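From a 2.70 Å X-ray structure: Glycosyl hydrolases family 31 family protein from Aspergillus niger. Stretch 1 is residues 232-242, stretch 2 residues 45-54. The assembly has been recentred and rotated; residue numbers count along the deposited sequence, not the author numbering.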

ATOM      1  N   GLN A 232     -31.664  -5.918 -25.257  1.00 66.80           N
ATOM      2  CA  GLN A 232     -32.244  -6.070 -23.927  1.00 62.37           C
ATOM      3  C   GLN A 232     -32.698  -7.500 -23.672  1.00 61.28           C
ATOM      4  O   GLN A 232     -32.695  -7.954 -22.523  1.00 61.45           O
ATOM      5  CB  GLN A 232     -33.410  -5.099 -23.744  1.00 57.44           C
ATOM      6  CG  GLN A 232     -32.988  -3.645 -23.643  1.00 58.31           C
ATOM      7  CD  GLN A 232     -32.102  -3.381 -22.441  1.00 61.31           C
ATOM      8  OE1 GLN A 232     -32.373  -3.860 -21.339  1.00 61.07           O
ATOM      9  NE2 GLN A 232     -31.036  -2.617 -22.647  1.00 61.42           N
ATOM     10  N   GLN A 233     -33.094  -8.223 -24.724  1.00 62.58           N
ATOM     11  CA  GLN A 233     -33.424  -9.634 -24.558  1.00 66.13           C
ATOM     12  C   GLN A 233     -32.192 -10.438 -24.161  1.00 70.49           C
ATOM     13  O   GLN A 233     -32.283 -11.369 -23.351  1.00 68.06           O
ATOM     14  CB  GLN A 233     -34.029 -10.190 -25.845  1.00 66.23           C
ATOM     15  CG  GLN A 233     -34.961 -11.376 -25.640  1.00 64.22           C
ATOM     16  CD  GLN A 233     -35.273 -12.097 -26.938  1.00 70.38           C
ATOM     17  OE1 GLN A 233     -35.508 -11.468 -27.969  1.00 87.70           O
ATOM     18  NE2 GLN A 233     -35.282 -13.423 -26.890  1.00 74.64           N
ATOM     19  N   ARG A 234     -31.031 -10.089 -24.721  1.00 60.05           N
ATOM     20  CA  ARG A 234     -29.794 -10.790 -24.396  1.00 59.30           C
ATOM     21  C   ARG A 234     -29.260 -10.389 -23.026  1.00 62.65           C
ATOM     22  O   ARG A 234     -28.765 -11.241 -22.279  1.00 60.10           O
ATOM     23  CB  ARG A 234     -28.746 -10.521 -25.474  1.00 52.22           C
ATOM     24  CG  ARG A 234     -29.198 -10.863 -26.884  1.00 59.55           C
ATOM     25  CD  ARG A 234     -29.128 -12.356 -27.151  1.00 60.97           C
ATOM     26  NE  ARG A 234     -29.489 -12.680 -28.529  1.00 71.56           N
ATOM     27  CZ  ARG A 234     -30.696 -13.085 -28.910  1.00 79.50           C
ATOM     28  NH1 ARG A 234     -31.667 -13.217 -28.018  1.00 79.67           N
ATOM     29  NH2 ARG A 234     -30.933 -13.359 -30.186  1.00 71.96           N
ATOM     30  N   ILE A 235     -29.347  -9.100 -22.684  1.00 52.39           N
ATOM     31  CA  ILE A 235     -28.860  -8.634 -21.388  1.00 48.25           C
ATOM     32  C   ILE A 235     -29.645  -9.293 -20.262  1.00 59.18           C
ATOM     33  O   ILE A 235     -29.073  -9.765 -19.273  1.00 63.22           O
ATOM     34  CB  ILE A 235     -28.934  -7.099 -21.306  1.00 52.28           C
ATOM     35  CG1 ILE A 235     -27.958  -6.456 -22.292  1.00 53.06           C
ATOM     36  CG2 ILE A 235     -28.651  -6.621 -19.889  1.00 49.17           C
ATOM     37  CD1 ILE A 235     -28.148  -4.961 -22.449  1.00 51.09           C
ATOM     38  N   SER A 236     -30.973  -9.337 -20.399  1.00 59.07           N
ATOM     39  CA  SER A 236     -31.806  -9.952 -19.372  1.00 51.15           C
ATOM     40  C   SER A 236     -31.568 -11.453 -19.280  1.00 58.54           C
ATOM     41  O   SER A 236     -31.640 -12.024 -18.187  1.00 63.43           O
ATOM     42  CB  SER A 236     -33.281  -9.662 -19.649  1.00 58.16           C
ATOM     43  OG  SER A 236     -33.661 -10.124 -20.934  1.00 62.19           O
ATOM     44  N   ALA A 237     -31.288 -12.110 -20.408  1.00 61.25           N
ATOM     45  CA  ALA A 237     -30.942 -13.525 -20.368  1.00 58.10           C
ATOM     46  C   ALA A 237     -29.601 -13.767 -19.691  1.00 66.42           C
ATOM     47  O   ALA A 237     -29.361 -14.869 -19.189  1.00 72.12           O
ATOM     48  CB  ALA A 237     -30.922 -14.108 -21.780  1.00 57.97           C
ATOM     49  N   LEU A 238     -28.727 -12.763 -19.664  1.00 56.03           N
ATOM     50  CA  LEU A 238     -27.434 -12.898 -19.009  1.00 53.37           C
ATOM     51  C   LEU A 238     -27.497 -12.558 -17.528  1.00 64.67           C
ATOM     52  O   LEU A 238     -26.885 -13.251 -16.710  1.00 61.82           O
ATOM     53  CB  LEU A 238     -26.400 -12.001 -19.693  1.00 55.06           C
ATOM     54  CG  LEU A 238     -25.846 -12.490 -21.029  1.00 58.01           C
ATOM     55  CD1 LEU A 238     -25.184 -11.345 -21.775  1.00 49.35           C
ATOM     56  CD2 LEU A 238     -24.870 -13.632 -20.817  1.00 55.59           C
ATOM     57  N   THR A 239     -28.241 -11.514 -17.160  1.00 65.44           N
ATOM     58  CA  THR A 239     -28.193 -10.976 -15.810  1.00 64.41           C
ATOM     59  C   THR A 239     -29.481 -11.154 -15.019  1.00 58.96           C
ATOM     60  O   THR A 239     -29.467 -10.951 -13.801  1.00 55.62           O
ATOM     61  CB  THR A 239     -27.837  -9.484 -15.856  1.00 62.00           C
ATOM     62  OG1 THR A 239     -28.877  -8.768 -16.531  1.00 59.48           O
ATOM     63  CG2 THR A 239     -26.535  -9.287 -16.608  1.00 56.64           C
ATOM     64  N   GLY A 240     -30.585 -11.525 -15.662  1.00 67.44           N
ATOM     65  CA  GLY A 240     -31.811 -11.764 -14.926  1.00 65.86           C
ATOM     66  C   GLY A 240     -33.079 -11.296 -15.609  1.00 70.79           C
ATOM     67  O   GLY A 240     -33.148 -10.181 -16.134  1.00 64.74           O
ATOM     68  N   ARG A 241     -34.093 -12.157 -15.608  1.00 62.17           N
ATOM     69  CA  ARG A 241     -35.418 -11.829 -16.113  1.00 62.05           C
ATOM     70  C   ARG A 241     -36.317 -11.448 -14.946  1.00 62.79           C
ATOM     71  O   ARG A 241     -36.452 -12.213 -13.984  1.00 62.21           O
ATOM     72  CB  ARG A 241     -36.018 -13.008 -16.882  1.00 67.30           C
ATOM     73  CG  ARG A 241     -35.378 -13.263 -18.237  1.00 63.58           C
ATOM     74  CD  ARG A 241     -35.928 -12.322 -19.297  1.00 64.65           C
ATOM     75  NE  ARG A 241     -35.198 -12.435 -20.556  1.00 62.62           N
ATOM     76  CZ  ARG A 241     -35.296 -13.470 -21.385  1.00 69.80           C
ATOM     77  NH1 ARG A 241     -36.093 -14.487 -21.085  1.00 68.89           N
ATOM     78  NH2 ARG A 241     -34.595 -13.491 -22.511  1.00 64.36           N
ATOM     79  N   ALA A 242     -36.921 -10.265 -15.028  1.00 65.63           N
ATOM     80  CA  ALA A 242     -37.709  -9.757 -13.919  1.00 58.88           C
ATOM     81  C   ALA A 242     -38.923 -10.650 -13.664  1.00 63.20           C
ATOM     82  O   ALA A 242     -39.445 -11.285 -14.584  1.00 75.15           O
ATOM     83  CB  ALA A 242     -38.168  -8.330 -14.198  1.00 58.77           C
TER
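Stretch 2 45-54: SFIYDPPIEG

Stretch 2 has no regular helix or strand. It is an irregular segment, extended from Ile47 to Pro51 apart from the cis peptide bond, with Ile52 in a helical backbone conformation. It lies against the C-terminal end of the helix that ends at Thr239 and the turn that follows. Its register runs opposite to that of stretch 1: Thr239 CA is 4.6 Å from Ile47 CA, and Ala237 CA is 4.7 Å from Ile52 CA. The peptide bond before Pro50 is cis, and Asp49 and Pro50 make no contact with stretch 1.

Two carbonyls near the helix end hold the backbone. Tyr48 N donates to Leu238 O at 2.7 Å, and Ile52 N donates to Ala237 O at 2.8 Å. Ile47 CA adds a CA-H...O contact to Leu238 O at 3.1 Å.

Glu53 covers the most surface. Its carboxylate accepts a hydrogen bond from Gln233 NE2 to Glu53 OE2 at 2.6 Å. It also forms a salt bridge, Arg241 NH2 to Glu53 OE1, at 3.0 Å. The same guanidinium is braced within stretch 1, with Arg241 NE donating to Ser236 OG at 2.8 Å.

Leu238 points its CA-to-CB bond away, yet Leu238 CD2 packs on Pro51 CG at 4.1 Å. Ala237 CB lies 3.8 Å from Glu53 O. The CA-to-CB bond of Ile52 points toward stretch 1, and Ile52 CD1 lies 3.6 Å from Gly240 CA. Gly240 has positive phi, and its backbone angles call for glycine.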

ATOM      1  N   SER A  45     -20.093 -13.072  -9.224  1.00 58.02           N
ATOM      2  CA  SER A  45     -20.525 -12.923 -10.605  1.00 49.43           C
ATOM      3  C   SER A  45     -22.001 -12.561 -10.625  1.00 52.54           C
ATOM      4  O   SER A  45     -22.775 -13.022  -9.781  1.00 57.60           O
ATOM      5  CB  SER A  45     -20.293 -14.206 -11.415  1.00 55.13           C
ATOM      6  OG  SER A  45     -20.761 -14.063 -12.745  1.00 58.53           O
ATOM      7  N   PHE A  46     -22.380 -11.721 -11.583  1.00 62.83           N
ATOM      8  CA  PHE A  46     -23.751 -11.250 -11.709  1.00 56.79           C
ATOM      9  C   PHE A  46     -24.440 -11.796 -12.951  1.00 53.12           C
ATOM     10  O   PHE A  46     -25.571 -11.395 -13.245  1.00 62.98           O
ATOM     11  CB  PHE A  46     -23.779  -9.720 -11.708  1.00 55.95           C
ATOM     12  CG  PHE A  46     -23.244  -9.111 -10.442  1.00 57.39           C
ATOM     13  CD1 PHE A  46     -24.056  -8.972  -9.327  1.00 60.32           C
ATOM     14  CD2 PHE A  46     -21.926  -8.686 -10.363  1.00 58.74           C
ATOM     15  CE1 PHE A  46     -23.565  -8.416  -8.156  1.00 62.73           C
ATOM     16  CE2 PHE A  46     -21.428  -8.129  -9.196  1.00 59.39           C
ATOM     17  CZ  PHE A  46     -22.249  -7.994  -8.091  1.00 63.51           C
ATOM     18  N   ILE A  47     -23.792 -12.699 -13.683  1.00 56.14           N
ATOM     19  CA  ILE A  47     -24.366 -13.286 -14.886  1.00 64.60           C
ATOM     20  C   ILE A  47     -24.687 -14.751 -14.623  1.00 54.94           C
ATOM     21  O   ILE A  47     -24.077 -15.401 -13.766  1.00 60.42           O
ATOM     22  CB  ILE A  47     -23.431 -13.139 -16.106  1.00 59.68           C
ATOM     23  CG1 ILE A  47     -22.152 -13.949 -15.901  1.00 55.84           C
ATOM     24  CG2 ILE A  47     -23.108 -11.674 -16.355  1.00 53.53           C
ATOM     25  CD1 ILE A  47     -21.319 -14.091 -17.155  1.00 67.61           C
ATOM     26  N   TYR A  48     -25.661 -15.266 -15.369  1.00 58.36           N
ATOM     27  CA  TYR A  48     -26.111 -16.644 -15.229  1.00 52.86           C
ATOM     28  C   TYR A  48     -25.277 -17.565 -16.109  1.00 61.81           C
ATOM     29  O   TYR A  48     -24.972 -17.237 -17.259  1.00 69.98           O
ATOM     30  CB  TYR A  48     -27.590 -16.768 -15.603  1.00 58.93           C
ATOM     31  CG  TYR A  48     -28.542 -16.175 -14.586  1.00 55.86           C
ATOM     32  CD1 TYR A  48     -28.794 -14.810 -14.552  1.00 55.82           C
ATOM     33  CD2 TYR A  48     -29.195 -16.984 -13.665  1.00 59.99           C
ATOM     34  CE1 TYR A  48     -29.663 -14.267 -13.624  1.00 62.73           C
ATOM     35  CE2 TYR A  48     -30.067 -16.449 -12.735  1.00 56.48           C
ATOM     36  CZ  TYR A  48     -30.297 -15.091 -12.718  1.00 63.17           C
ATOM     37  OH  TYR A  48     -31.164 -14.555 -11.793  1.00 64.43           O
ATOM     38  N   ASP A  49     -24.919 -18.724 -15.565  1.00 66.22           N
ATOM     39  CA  ASP A  49     -24.201 -19.755 -16.315  1.00 67.94           C
ATOM     40  C   ASP A  49     -24.907 -21.087 -16.108  1.00 69.54           C
ATOM     41  O   ASP A  49     -24.845 -21.649 -14.995  1.00 74.35           O
ATOM     42  CB  ASP A  49     -22.738 -19.843 -15.889  1.00 74.87           C
ATOM     43  CG  ASP A  49     -21.925 -20.752 -16.790  1.00 72.76           C
ATOM     44  OD1 ASP A  49     -22.441 -21.147 -17.857  1.00 71.55           O
ATOM     45  OD2 ASP A  49     -20.769 -21.068 -16.433  1.00 72.93           O
ATOM     46  N   PRO A  50     -25.589 -21.629 -17.130  1.00 72.38           N
ATOM     47  CA  PRO A  50     -25.713 -21.023 -18.459  1.00 62.92           C
ATOM     48  C   PRO A  50     -26.697 -19.862 -18.448  1.00 58.69           C
ATOM     49  O   PRO A  50     -27.443 -19.730 -17.478  1.00 68.95           O
ATOM     50  CB  PRO A  50     -26.229 -22.178 -19.316  1.00 67.44           C
ATOM     51  CG  PRO A  50     -27.044 -22.986 -18.370  1.00 67.92           C
ATOM     52  CD  PRO A  50     -26.354 -22.886 -17.029  1.00 72.90           C
ATOM     53  N   PRO A  51     -26.682 -19.023 -19.484  1.00 63.24           N
ATOM     54  CA  PRO A  51     -27.661 -17.935 -19.555  1.00 62.98           C
ATOM     55  C   PRO A  51     -29.082 -18.468 -19.457  1.00 63.94           C
ATOM     56  O   PRO A  51     -29.366 -19.612 -19.824  1.00 62.76           O
ATOM     57  CB  PRO A  51     -27.390 -17.302 -20.924  1.00 57.79           C
ATOM     58  CG  PRO A  51     -25.956 -17.598 -21.188  1.00 61.84           C
ATOM     59  CD  PRO A  51     -25.697 -18.951 -20.579  1.00 68.67           C
ATOM     60  N   ILE A  52     -29.975 -17.617 -18.940  1.00 62.73           N
ATOM     61  CA  ILE A  52     -31.384 -17.973 -18.781  1.00 60.23           C
ATOM     62  C   ILE A  52     -31.962 -18.485 -20.091  1.00 66.71           C
ATOM     63  O   ILE A  52     -32.873 -19.323 -20.101  1.00 65.98           O
ATOM     64  CB  ILE A  52     -32.175 -16.756 -18.250  1.00 51.36           C
ATOM     65  CG1 ILE A  52     -31.829 -16.485 -16.787  1.00 57.55           C
ATOM     66  CG2 ILE A  52     -33.675 -16.961 -18.392  1.00 49.75           C
ATOM     67  CD1 ILE A  52     -32.235 -15.106 -16.321  1.00 65.45           C
ATOM     68  N   GLU A  53     -31.414 -18.027 -21.211  1.00 69.10           N
ATOM     69  CA  GLU A  53     -31.919 -18.370 -22.530  1.00 65.45           C
ATOM     70  C   GLU A  53     -30.754 -18.321 -23.506  1.00 63.15           C
ATOM     71  O   GLU A  53     -30.053 -17.308 -23.583  1.00 64.96           O
ATOM     72  CB  GLU A  53     -33.034 -17.399 -22.928  1.00 67.75           C
ATOM     73  CG  GLU A  53     -33.234 -17.179 -24.406  1.00 72.99           C
ATOM     74  CD  GLU A  53     -34.241 -16.078 -24.663  1.00 82.89           C
ATOM     75  OE1 GLU A  53     -35.285 -16.059 -23.976  1.00 78.83           O
ATOM     76  OE2 GLU A  53     -33.985 -15.224 -25.538  1.00103.53           O
ATOM     77  N   GLY A  54     -30.535 -19.417 -24.221  1.00 71.24           N
ATOM     78  CA  GLY A  54     -29.409 -19.489 -25.134  1.00 69.92           C
ATOM     79  C   GLY A  54     -29.336 -20.850 -25.791  1.00 80.55           C
ATOM     80  O   GLY A  54     -30.203 -21.710 -25.599  1.00 84.41           O
TER